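Local coordinates for protein methylenetetrahydrofolate--tRNA-(uracil-5-)-methyltransferase trmFO (Thermus thermophilus, PDB 3G5S) that probably catalyses the folate-dependent methylation of uridine 54 in tRNA to 5-methyluridine, as a flavoprotein that carries FAD, at residues Val224-Leu229 / Phe277-Lys282. Sequence-based numbering, arbitrary orientation.
Sequences VPVEEL and FQTGLK. With GSH (glutathione), chain C.
Pro225 and Thr279 bring the backbones of 224-229 and 277-282 together, their CA atoms 4.6 Å apart and the touching parts running 61° to each other. Val226 N, in the first turn of helix 226-231, donates to Gln278 O at 2.9 Å. Gln278, a residue of the glutathione pocket, returns a bond through its side chain: NE2 reaches Val224 O at 2.8 Å, with the acceptor in its amide plane. The receiving loop, which links strand 271-274 to helix 283-290, forms an ST turn: Thr279 OG1, anti to the backbone N (chi1 -178°), accepts from Leu281 N and donates to Glu227 OE1 at 2.7 Å, from above the carboxylate plane. Glu227 OE2 takes Gly280 N on its syn lone pair at 2.8 Å, so the two oxygens grip consecutive residues. An alanine at Glu227 would probably leave the Thr279 hydroxyl and the Gly280 amide without these acceptors and weaken the hold on the turn. Leu281 and Glu227 lie alongside and run opposite ways, Leu281 CD2 4.0 Å from Glu227 CG. Val226 CG1 sits over one face of the Phe277 ring, offset toward the rim, a CH-pi contact 4.3 Å from the centroid.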
loop_
_atom_site.group_PDB
_atom_site.type_symbol
_atom_site.label_atom_id
_atom_site.label_comp_id
_atom_site.label_asym_id
_atom_site.label_seq_id
_atom_site.Cartn_x
_atom_site.Cartn_y
_atom_site.Cartn_z
ATOM N N VAL A 224 -5.533 16.329 12.111
ATOM C CA VAL A 224 -6.304 15.775 13.222
ATOM C C VAL A 224 -7.301 14.742 12.708
ATOM O O VAL A 224 -8.043 15.015 11.772
ATOM C CB VAL A 224 -7.072 16.885 13.970
ATOM C CG1 VAL A 224 -7.795 16.318 15.184
ATOM C CG2 VAL A 224 -6.121 17.999 14.384
ATOM N N PRO A 225 -7.315 13.545 13.312
ATOM C CA PRO A 225 -8.258 12.503 12.887
ATOM C C PRO A 225 -9.696 13.006 12.993
ATOM O O PRO A 225 -9.998 13.758 13.921
ATOM C CB PRO A 225 -8.014 11.375 13.895
ATOM C CG PRO A 225 -6.654 11.639 14.457
ATOM C CD PRO A 225 -6.484 13.118 14.449
ATOM N N VAL A 226 -10.572 12.603 12.075
ATOM C CA VAL A 226 -11.945 13.113 12.089
ATOM C C VAL A 226 -12.681 12.793 13.377
ATOM O O VAL A 226 -13.509 13.580 13.831
ATOM C CB VAL A 226 -12.798 12.617 10.898
ATOM C CG1 VAL A 226 -12.376 13.297 9.626
ATOM C CG2 VAL A 226 -12.727 11.100 10.759
ATOM N N GLU A 227 -12.394 11.638 13.965
ATOM C CA GLU A 227 -13.050 11.261 15.207
ATOM C C GLU A 227 -12.616 12.186 16.345
ATOM O O GLU A 227 -13.373 12.424 17.282
ATOM C CB GLU A 227 -12.800 9.786 15.548
ATOM C CG GLU A 227 -11.345 9.414 15.801
ATOM C CD GLU A 227 -10.594 8.999 14.544
ATOM O OE1 GLU A 227 -11.049 9.313 13.420
ATOM O OE2 GLU A 227 -9.537 8.351 14.682
ATOM N N GLU A 228 -11.400 12.712 16.257
ATOM C CA GLU A 228 -10.927 13.679 17.240
ATOM C C GLU A 228 -11.513 15.069 16.977
ATOM O O GLU A 228 -11.847 15.787 17.916
ATOM C CB GLU A 228 -9.398 13.715 17.281
ATOM C CG GLU A 228 -8.813 14.559 18.408
ATOM C CD GLU A 228 -9.253 14.108 19.799
ATOM O OE1 GLU A 228 -9.588 12.917 19.971
ATOM O OE2 GLU A 228 -9.257 14.950 20.721
ATOM N N LEU A 229 -11.645 15.453 15.709
ATOM C CA LEU A 229 -12.357 16.687 15.380
ATOM C C LEU A 229 -13.767 16.661 15.970
ATOM O O LEU A 229 -14.235 17.653 16.526
ATOM C CB LEU A 229 -12.424 16.907 13.869
ATOM C CG LEU A 229 -11.117 17.255 13.149
ATOM C CD1 LEU A 229 -11.340 17.325 11.647
ATOM C CD2 LEU A 229 -10.531 18.566 13.672
ATOM N N PHE A 277 -11.132 12.748 5.562
ATOM C CA PHE A 277 -11.564 11.753 6.541
ATOM C C PHE A 277 -10.435 10.868 7.054
ATOM O O PHE A 277 -10.625 9.694 7.346
ATOM C CB PHE A 277 -12.762 10.948 6.020
ATOM C CG PHE A 277 -14.073 11.603 6.331
ATOM C CD1 PHE A 277 -14.506 12.709 5.616
ATOM C CD2 PHE A 277 -14.843 11.165 7.394
ATOM C CE1 PHE A 277 -15.701 13.341 5.943
ATOM C CE2 PHE A 277 -16.030 11.792 7.720
ATOM C CZ PHE A 277 -16.462 12.877 6.995
ATOM N N GLN A 278 -9.252 11.457 7.181
ATOM C CA GLN A 278 -8.160 10.783 7.862
ATOM C C GLN A 278 -8.661 10.285 9.214
ATOM O O GLN A 278 -9.388 10.987 9.919
ATOM C CB GLN A 278 -6.964 11.725 8.041
ATOM C CG GLN A 278 -7.223 12.928 8.945
ATOM C CD GLN A 278 -7.937 14.080 8.245
ATOM O OE1 GLN A 278 -8.122 14.072 7.025
ATOM N NE2 GLN A 278 -8.329 15.091 9.023
ATOM N N THR A 279 -8.278 9.067 9.572
ATOM C CA THR A 279 -8.861 8.436 10.745
ATOM C C THR A 279 -7.984 7.327 11.295
ATOM O O THR A 279 -7.234 6.687 10.552
ATOM C CB THR A 279 -10.253 7.859 10.421
ATOM O OG1 THR A 279 -10.823 7.285 11.600
ATOM C CG2 THR A 279 -10.156 6.780 9.349
ATOM N N GLY A 280 -8.094 7.108 12.603
ATOM C CA GLY A 280 -7.442 5.994 13.261
ATOM C C GLY A 280 -8.443 5.004 13.825
ATOM O O GLY A 280 -8.092 4.158 14.641
ATOM N N LEU A 281 -9.695 5.114 13.397
ATOM C CA LEU A 281 -10.739 4.216 13.877
ATOM C C LEU A 281 -10.471 2.771 13.482
ATOM O O LEU A 281 -9.868 2.503 12.444
ATOM C CB LEU A 281 -12.092 4.640 13.321
ATOM C CG LEU A 281 -12.693 5.921 13.907
ATOM C CD1 LEU A 281 -13.996 6.260 13.210
ATOM C CD2 LEU A 281 -12.904 5.794 15.413
ATOM N N LYS A 282 -10.933 1.838 14.306
ATOM C CA LYS A 282 -10.884 0.428 13.941
ATOM C C LYS A 282 -11.708 0.227 12.682
ATOM O O LYS A 282 -12.694 0.924 12.458
ATOM C CB LYS A 282 -11.408 -0.447 15.078
ATOM C CG LYS A 282 -10.631 -0.274 16.366
ATOM C CD LYS A 282 -10.944 -1.367 17.367
ATOM C CE LYS A 282 -10.142 -1.166 18.640
ATOM N NZ LYS A 282 -10.149 -2.375 19.510
HETATM N N1 GSH C . 0.580 11.880 4.068
HETATM C CA1 GSH C . 0.914 12.842 3.034
HETATM C C1 GSH C . 1.693 14.036 3.563
HETATM O O11 GSH C . 2.115 14.023 4.893
HETATM O O12 GSH C . 2.175 14.802 2.796
HETATM C CB1 GSH C . -0.272 13.254 2.166
HETATM C CG1 GSH C . -1.182 14.359 2.689
HETATM C CD1 GSH C . -2.071 14.058 3.893
HETATM O OE1 GSH C . -1.938 13.083 4.561
HETATM N N2 GSH C . -3.113 15.002 4.182
HETATM C CA2 GSH C . -4.060 14.747 5.222
HETATM C C2 GSH C . -5.430 14.358 4.676
HETATM O O2 GSH C . -6.204 15.196 4.353
HETATM C CB2 GSH C . -4.110 15.988 6.098
HETATM S SG2 GSH C . -5.054 15.861 7.631
HETATM N N3 GSH C . -5.909 13.028 5.000
HETATM C CA3 GSH C . -7.268 12.662 4.665
HETATM C C3 GSH C . -7.496 12.391 3.185
HETATM O O31 GSH C . -8.522 12.655 2.639
HETATM O O32 GSH C . -6.367 12.084 2.451
#